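PDB 3HFQ: uncharacterized protein lp_2219 from Lactobacillus plantarum, which is of unknown function but belongs to the lactonase family of seven-bladed beta-propellers and may act on a small ring ester or a related compound. Local coordinates for residues V56-D61 with G85-Y90; H132-E137 with G160-Y165; G241-R246 with S257-N262. The protein carries 1 engineered substitution. One frame throughout, in Å; residues are numbered along the deposited sequence.

Contact 1: V56-D61 with G85-Y90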
# COMPACT_ATOMS: atom_id res chain seq x y z
N VAL A 56 2.14 -11.47 1.34
CA VAL A 56 1.10 -11.89 2.28
C VAL A 56 0.90 -13.35 1.90
O VAL A 56 0.96 -13.69 0.72
CB VAL A 56 -0.19 -11.09 2.04
CG1 VAL A 56 -1.34 -11.70 2.83
CG2 VAL A 56 0.03 -9.64 2.46
N ASP A 57 0.65 -14.20 2.88
CA ASP A 57 0.51 -15.61 2.59
C ASP A 57 -0.54 -16.32 3.44
O ASP A 57 -0.69 -16.05 4.63
CB ASP A 57 1.89 -16.26 2.77
CG ASP A 57 1.88 -17.76 2.58
OD1 ASP A 57 1.18 -18.25 1.67
OD2 ASP A 57 2.58 -18.45 3.35
N LYS A 58 -1.28 -17.22 2.80
CA LYS A 58 -2.30 -18.00 3.49
C LYS A 58 -1.98 -19.46 3.32
O LYS A 58 -1.83 -19.96 2.20
CB LYS A 58 -3.70 -17.71 2.92
CG LYS A 58 -4.83 -18.45 3.64
CD LYS A 58 -6.19 -17.98 3.16
CE LYS A 58 -7.32 -18.60 3.98
NZ LYS A 58 -8.66 -18.09 3.57
N GLU A 59 -1.86 -20.16 4.44
CA GLU A 59 -1.56 -21.57 4.42
C GLU A 59 -2.64 -22.19 5.29
O GLU A 59 -2.48 -22.34 6.50
CB GLU A 59 -0.15 -21.78 4.99
CG GLU A 59 0.99 -20.99 4.29
CD GLU A 59 1.56 -21.68 3.06
OE1 GLU A 59 1.32 -22.90 2.91
OE2 GLU A 59 2.26 -21.03 2.25
N ASP A 60 -3.77 -22.52 4.65
CA ASP A 60 -4.92 -23.11 5.32
C ASP A 60 -5.53 -22.15 6.32
O ASP A 60 -5.90 -21.02 5.98
CB ASP A 60 -4.51 -24.39 6.03
N ASP A 61 -5.64 -22.62 7.56
CA ASP A 61 -6.19 -21.82 8.64
C ASP A 61 -5.10 -20.99 9.30
O ASP A 61 -5.27 -20.47 10.40
CB ASP A 61 -6.90 -22.71 9.69
CG ASP A 61 -6.05 -23.88 10.18
OD1 ASP A 61 -4.94 -24.12 9.66
OD2 ASP A 61 -6.53 -24.59 11.10
N GLY A 85 -4.84 -18.15 12.21
CA GLY A 85 -5.58 -16.93 12.00
C GLY A 85 -5.52 -16.45 10.57
O GLY A 85 -5.00 -17.13 9.68
N THR A 86 -6.03 -15.24 10.34
CA THR A 86 -6.07 -14.64 9.02
C THR A 86 -4.71 -14.14 8.54
O THR A 86 -3.83 -13.86 9.35
CB THR A 86 -7.03 -13.45 8.99
OG1 THR A 86 -6.55 -12.44 9.88
CG2 THR A 86 -8.42 -13.88 9.42
N PRO A 87 -4.53 -14.03 7.22
CA PRO A 87 -3.27 -13.54 6.65
C PRO A 87 -3.25 -12.02 6.86
O PRO A 87 -4.30 -11.41 7.07
CB PRO A 87 -3.40 -13.89 5.16
CG PRO A 87 -4.42 -14.99 5.13
CD PRO A 87 -5.42 -14.54 6.16
N PRO A 88 -2.07 -11.40 6.81
CA PRO A 88 -1.96 -9.95 7.00
C PRO A 88 -2.49 -9.16 5.80
O PRO A 88 -2.97 -9.75 4.83
CB PRO A 88 -0.47 -9.74 7.24
CG PRO A 88 0.16 -10.84 6.44
CD PRO A 88 -0.73 -12.03 6.74
N ALA A 89 -2.38 -7.83 5.85
CA ALA A 89 -2.88 -6.98 4.77
C ALA A 89 -1.83 -6.04 4.17
O ALA A 89 -2.07 -5.43 3.13
CB ALA A 89 -4.07 -6.17 5.27
N TYR A 90 -0.69 -5.91 4.83
CA TYR A 90 0.38 -5.03 4.37
C TYR A 90 1.71 -5.64 4.77
O TYR A 90 1.80 -6.35 5.77
CB TYR A 90 0.23 -3.65 5.01
CG TYR A 90 1.15 -2.57 4.46
CD1 TYR A 90 0.81 -1.87 3.30
CD2 TYR A 90 2.35 -2.24 5.09
CE1 TYR A 90 1.63 -0.87 2.79
CE2 TYR A 90 3.18 -1.24 4.59
CZ TYR A 90 2.82 -0.56 3.44
OH TYR A 90 3.62 0.45 2.95
O HOH W 1 -5.73 -18.16 7.22

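Contact 2: H132-E137 with G160-Y165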
# COMPACT_ATOMS: atom_id res chain seq x y z
N HIS A 132 -12.16 0.62 18.79
CA HIS A 132 -13.21 0.49 17.79
C HIS A 132 -13.66 1.86 17.32
O HIS A 132 -13.14 2.88 17.79
CB HIS A 132 -14.41 -0.28 18.37
CG HIS A 132 -14.99 0.36 19.59
ND1 HIS A 132 -14.49 0.15 20.86
CD2 HIS A 132 -16.02 1.23 19.74
CE1 HIS A 132 -15.19 0.85 21.73
NE2 HIS A 132 -16.13 1.52 21.08
N GLY A 133 -14.62 1.89 16.41
CA GLY A 133 -15.12 3.15 15.89
C GLY A 133 -16.63 3.13 15.71
O GLY A 133 -17.27 2.12 15.97
N PRO A 134 -17.23 4.24 15.25
CA PRO A 134 -18.67 4.37 15.03
C PRO A 134 -19.23 3.61 13.82
O PRO A 134 -20.38 3.18 13.84
CB PRO A 134 -18.86 5.88 14.88
CG PRO A 134 -17.59 6.29 14.18
CD PRO A 134 -16.54 5.52 14.97
N ARG A 135 -18.41 3.45 12.79
CA ARG A 135 -18.85 2.75 11.58
C ARG A 135 -18.88 1.23 11.72
O ARG A 135 -18.12 0.65 12.50
CB ARG A 135 -17.95 3.16 10.40
CG ARG A 135 -18.20 4.58 9.86
CD ARG A 135 -17.03 5.05 9.00
NE ARG A 135 -17.38 6.06 8.00
CZ ARG A 135 -17.69 7.33 8.25
NH1 ARG A 135 -17.71 7.79 9.49
NH2 ARG A 135 -17.98 8.15 7.25
N PRO A 136 -19.77 0.56 10.96
CA PRO A 136 -19.93 -0.90 10.99
C PRO A 136 -18.62 -1.64 10.76
O PRO A 136 -18.40 -2.73 11.31
CB PRO A 136 -20.93 -1.16 9.87
CG PRO A 136 -21.75 0.09 9.84
CD PRO A 136 -20.69 1.16 9.98
N GLU A 137 -17.74 -1.06 9.95
CA GLU A 137 -16.46 -1.69 9.64
C GLU A 137 -15.48 -1.57 10.80
O GLU A 137 -14.45 -2.25 10.81
CB GLU A 137 -15.85 -1.06 8.39
CG GLU A 137 -16.68 -1.23 7.12
CD GLU A 137 -17.64 -0.08 6.87
OE1 GLU A 137 -17.91 0.69 7.81
OE2 GLU A 137 -18.11 0.05 5.72
N GLY A 160 -9.64 0.56 12.34
CA GLY A 160 -10.72 0.27 13.27
C GLY A 160 -10.92 1.26 14.41
O GLY A 160 -12.05 1.50 14.83
N SER A 161 -9.83 1.83 14.92
CA SER A 161 -9.92 2.76 16.03
C SER A 161 -9.63 4.22 15.68
O SER A 161 -9.57 5.07 16.56
CB SER A 161 -8.97 2.32 17.15
OG SER A 161 -7.63 2.38 16.70
N ASP A 162 -9.45 4.51 14.39
CA ASP A 162 -9.17 5.87 13.93
C ASP A 162 -7.89 6.44 14.54
O ASP A 162 -7.86 7.60 14.96
CB ASP A 162 -10.34 6.81 14.26
CG ASP A 162 -11.55 6.55 13.39
OD1 ASP A 162 -11.39 6.50 12.15
OD2 ASP A 162 -12.66 6.40 13.94
N LYS A 163 -6.83 5.64 14.57
CA LYS A 163 -5.57 6.11 15.14
C LYS A 163 -4.35 5.81 14.28
O LYS A 163 -4.31 4.81 13.55
CB LYS A 163 -5.36 5.50 16.52
CG LYS A 163 -6.35 5.96 17.58
CD LYS A 163 -6.19 5.16 18.86
CE LYS A 163 -7.22 5.58 19.91
NZ LYS A 163 -7.04 6.99 20.35
N VAL A 164 -3.37 6.70 14.37
CA VAL A 164 -2.11 6.51 13.65
C VAL A 164 -1.03 6.50 14.73
O VAL A 164 -0.77 7.52 15.37
CB VAL A 164 -1.82 7.66 12.65
CG1 VAL A 164 -0.48 7.40 11.97
CG2 VAL A 164 -2.93 7.75 11.61
N TYR A 165 -0.44 5.34 14.93
CA TYR A 165 0.61 5.18 15.91
C TYR A 165 1.99 5.36 15.29
O TYR A 165 2.18 5.12 14.09
CB TYR A 165 0.60 3.77 16.52
CG TYR A 165 -0.63 3.38 17.30
CD1 TYR A 165 -1.78 2.91 16.66
CD2 TYR A 165 -0.64 3.45 18.69
CE1 TYR A 165 -2.90 2.52 17.39
CE2 TYR A 165 -1.75 3.06 19.43
CZ TYR A 165 -2.87 2.58 18.77
OH TYR A 165 -3.96 2.18 19.51

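Contact 3: G241-R246 with S257-N262. With PO4 (phosphate ion), chain C.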
# COMPACT_ATOMS: atom_id res chain seq x y z
N GLY A 241 -14.66 3.57 -0.96
CA GLY A 241 -13.62 3.35 0.02
C GLY A 241 -12.29 3.72 -0.62
O GLY A 241 -11.86 3.08 -1.57
N ALA A 242 -11.66 4.77 -0.12
CA ALA A 242 -10.36 5.17 -0.67
C ALA A 242 -9.40 4.03 -0.33
O ALA A 242 -9.61 3.32 0.65
CB ALA A 242 -9.90 6.48 -0.03
N ALA A 243 -8.36 3.84 -1.13
CA ALA A 243 -7.43 2.74 -0.88
C ALA A 243 -5.95 3.11 -0.84
O ALA A 243 -5.40 3.37 0.23
CB ALA A 243 -7.67 1.63 -1.91
N ALA A 244 -5.32 3.10 -2.01
CA ALA A 244 -3.90 3.41 -2.11
C ALA A 244 -3.63 4.90 -2.26
O ALA A 244 -4.47 5.63 -2.77
CB ALA A 244 -3.28 2.65 -3.28
N ILE A 245 -2.46 5.33 -1.81
CA ILE A 245 -2.09 6.74 -1.91
C ILE A 245 -0.60 6.82 -2.27
O ILE A 245 0.24 6.15 -1.66
CB ILE A 245 -2.40 7.49 -0.58
CG1 ILE A 245 -2.10 8.98 -0.73
CG2 ILE A 245 -1.61 6.88 0.57
CD1 ILE A 245 -2.71 9.83 0.38
N ARG A 246 -0.29 7.62 -3.29
CA ARG A 246 1.09 7.76 -3.76
C ARG A 246 1.48 9.22 -3.97
O ARG A 246 0.62 10.07 -4.22
CB ARG A 246 1.26 7.03 -5.09
CG ARG A 246 0.79 5.59 -5.09
CD ARG A 246 1.75 4.69 -4.34
NE ARG A 246 1.38 3.29 -4.51
CZ ARG A 246 2.02 2.27 -3.95
NH1 ARG A 246 3.06 2.49 -3.16
NH2 ARG A 246 1.61 1.03 -4.18
N SER A 257 -6.61 6.20 -4.91
CA SER A 257 -7.58 5.40 -5.65
C SER A 257 -8.89 5.29 -4.87
O SER A 257 -8.90 5.22 -3.64
CB SER A 257 -7.02 4.00 -5.95
OG SER A 257 -6.73 3.28 -4.77
N ASN A 258 -9.99 5.27 -5.61
CA ASN A 258 -11.33 5.18 -5.03
C ASN A 258 -12.05 3.91 -5.47
O ASN A 258 -12.24 3.69 -6.66
CB ASN A 258 -12.16 6.40 -5.45
CG ASN A 258 -11.65 7.70 -4.87
OD1 ASN A 258 -11.20 8.59 -5.60
ND2 ASN A 258 -11.71 7.82 -3.56
N ARG A 259 -12.44 3.09 -4.50
CA ARG A 259 -13.17 1.86 -4.79
C ARG A 259 -14.66 2.14 -4.67
O ARG A 259 -15.18 2.36 -3.57
CB ARG A 259 -12.78 0.76 -3.81
CG ARG A 259 -11.37 0.25 -3.99
CD ARG A 259 -11.00 -0.66 -2.84
NE ARG A 259 -10.87 0.09 -1.59
CZ ARG A 259 -10.49 -0.45 -0.43
NH1 ARG A 259 -10.20 -1.74 -0.36
NH2 ARG A 259 -10.38 0.32 0.65
N GLY A 260 -15.35 2.14 -5.80
CA GLY A 260 -16.77 2.44 -5.82
C GLY A 260 -16.95 3.48 -6.91
O GLY A 260 -17.59 3.22 -7.93
N TYR A 261 -16.37 4.66 -6.71
CA TYR A 261 -16.44 5.71 -7.72
C TYR A 261 -15.47 5.28 -8.82
O TYR A 261 -15.52 5.77 -9.95
CB TYR A 261 -16.02 7.06 -7.12
CG TYR A 261 -16.33 8.24 -8.02
CD1 TYR A 261 -17.64 8.49 -8.45
CD2 TYR A 261 -15.32 9.10 -8.44
CE1 TYR A 261 -17.92 9.57 -9.29
CE2 TYR A 261 -15.60 10.18 -9.28
CZ TYR A 261 -16.90 10.40 -9.70
OH TYR A 261 -17.18 11.47 -10.53
N ASN A 262 -14.59 4.36 -8.45
CA ASN A 262 -13.59 3.78 -9.35
C ASN A 262 -12.76 4.76 -10.17
O ASN A 262 -12.80 4.75 -11.41
CB ASN A 262 -14.27 2.76 -10.28
CG ASN A 262 -14.93 1.63 -9.52
OD1 ASN A 262 -14.48 1.23 -8.45
ND2 ASN A 262 -16.01 1.09 -10.08
P PO4 C . -9.75 -2.87 3.17
O1 PO4 C . -11.13 -3.43 2.64
O2 PO4 C . -9.09 -1.97 2.06
O3 PO4 C . -9.98 -2.03 4.48
O4 PO4 C . -8.79 -4.08 3.49

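Contact 1: V56-D61 with G85-Y90
From V56 to D61 and from G85 to Y90 the backbones run in nearly opposite directions, their end-to-end vectors 171° apart. No ladder of bonds forms between them: the CA atoms of V56 and P88 stay 6.0 Å apart, and the one direct backbone bond comes at the far end, where G85 N donates to D61 O at 3.0 Å along an almost straight N-H...O line. A water lies between D60 O and G85 O beside this bond. G85 adopts backbone angles at which a side chain would collide with the carbonyl of the preceding residue. The strand 52-59 belongs to one propeller blade, whereas 85-90 is the crossing from that blade's outermost strand, 74-84, to strand 90-94 of the next; the contact thus lies where one blade passes into its neighbour. Two consecutive prolines fill the rest of the interface. P87 meets the strand with its ring atoms, CB 3.5 Å from D57 O and CG 3.6 Å from K58 CB, while the extended K58 chain continues past that same CG. V56 crosses P87 at about a right angle. With CG1 anti to its backbone N (chi1 169°), V56 sets this methyl 3.8 Å from P87 CB and 4.0 Å from P88 CD; CG1 also comes to 3.2 Å from P88 O. Past the prolines, A89 and Y90 both face A103 in a classic beta bulge, and the Y90 hydroxyl is hydrogen-bonded to D147.

Contact 2: H132-E137 with G160-Y165
The carboxylate of D162 is gripped by two backbone amides from a nearby loop, G188 N at OD1 and G186 N at OD2, and it meets P134 tip to tip, OD2 lying 4.1 Å from the ring atom CD. The D162 side chain leaves the backbone toward the 132-137 loop, and CG, anti to the carbonyl carbon (chi1 -72°), lies beside the backbone N. The guanidinium of R135 stays well back, its NH1 6.9 Å from D162 OD2, so any attraction between the two charges would act only at a distance. No hydrogen bond joins the two segments. Instead G160 O sits over the face of the peptide between H132 and G133, 3.0 Å from H132 C. G133 N is just as near, but its N-H points along the peptide plane and not up at the oxygen, and the angle is poor. A side chain on G133 would crowd G160 O and clash with P134 CD. Alongside, H132 O approaches S161 CA to 3.7 Å, and S161 CB lies 4.0 Å from H132 N, while the H132 side chain leaves its backbone away from this surface. S161 N is tied back to D158 OD1. Together D162, whose backbone takes left-handed helical angles, and K163 face D158 in a G1 beta bulge, closing the turn between strands 154-158 and 163-169 against the loop that enters this propeller blade.

Contact 3: G241-R246 with S257-N262
The guanidinium of R259 carries the methyl of A243 on one face, with CB toward the rim and 3.6 Å from NE, and has G241 O and the phosphate at its edge. NE donates to G241 O at 3.1 Å, nearly straight (171°). R259 N reaches the same oxygen from the opposite face of its carbonyl plane, so two donors of one residue clasp it. The bend at chi3 (-69°) places NE for this bond. NH2 bonds to A242 O at 3.1 Å and also pairs with E206, while NH1, at 2.7 Å, and NH2 share phosphate O2. An alanine here would probably leave E206 without its cationic mate and A242 O without this donor, and weaken the hold on the phosphate. Farther along, A243 N donates to S257 O at 2.9 Å, and A244 N to S257 OG at 3.1 Å; that hydroxyl is also bonded to P288 O. The pairs G241-R259 and A242-N258 mark an antiparallel hairpin of the two inner strands of a propeller blade. H144 and R190, from innermost strands of other blades, also bind the phosphate, which probably marks an anion-binding pocket at the centre of the propeller.

Contacts 1, 2 and 3 follow one another along the chain, each closing before the next opens, and none touches another. The centres of contacts 1 and 2 lie about 22 Å apart, and those of contacts 2 and 3 about 18 Å. Between contacts 1 and 3 the centres are about 23 Å apart and the nearest atoms about 6 Å. Contact 1 links the blade of strands 45-47 to 74-84 to the start of the next; contact 2 packs an entering loop on the blade of strands 143-148 to 175-182; contact 3 lies within that of strands 241-247 to 275-282. Different blades are therefore sampled around one ring. The bound phosphate relates contacts 1 and 3, since A89 lies close to the ion that R259 holds.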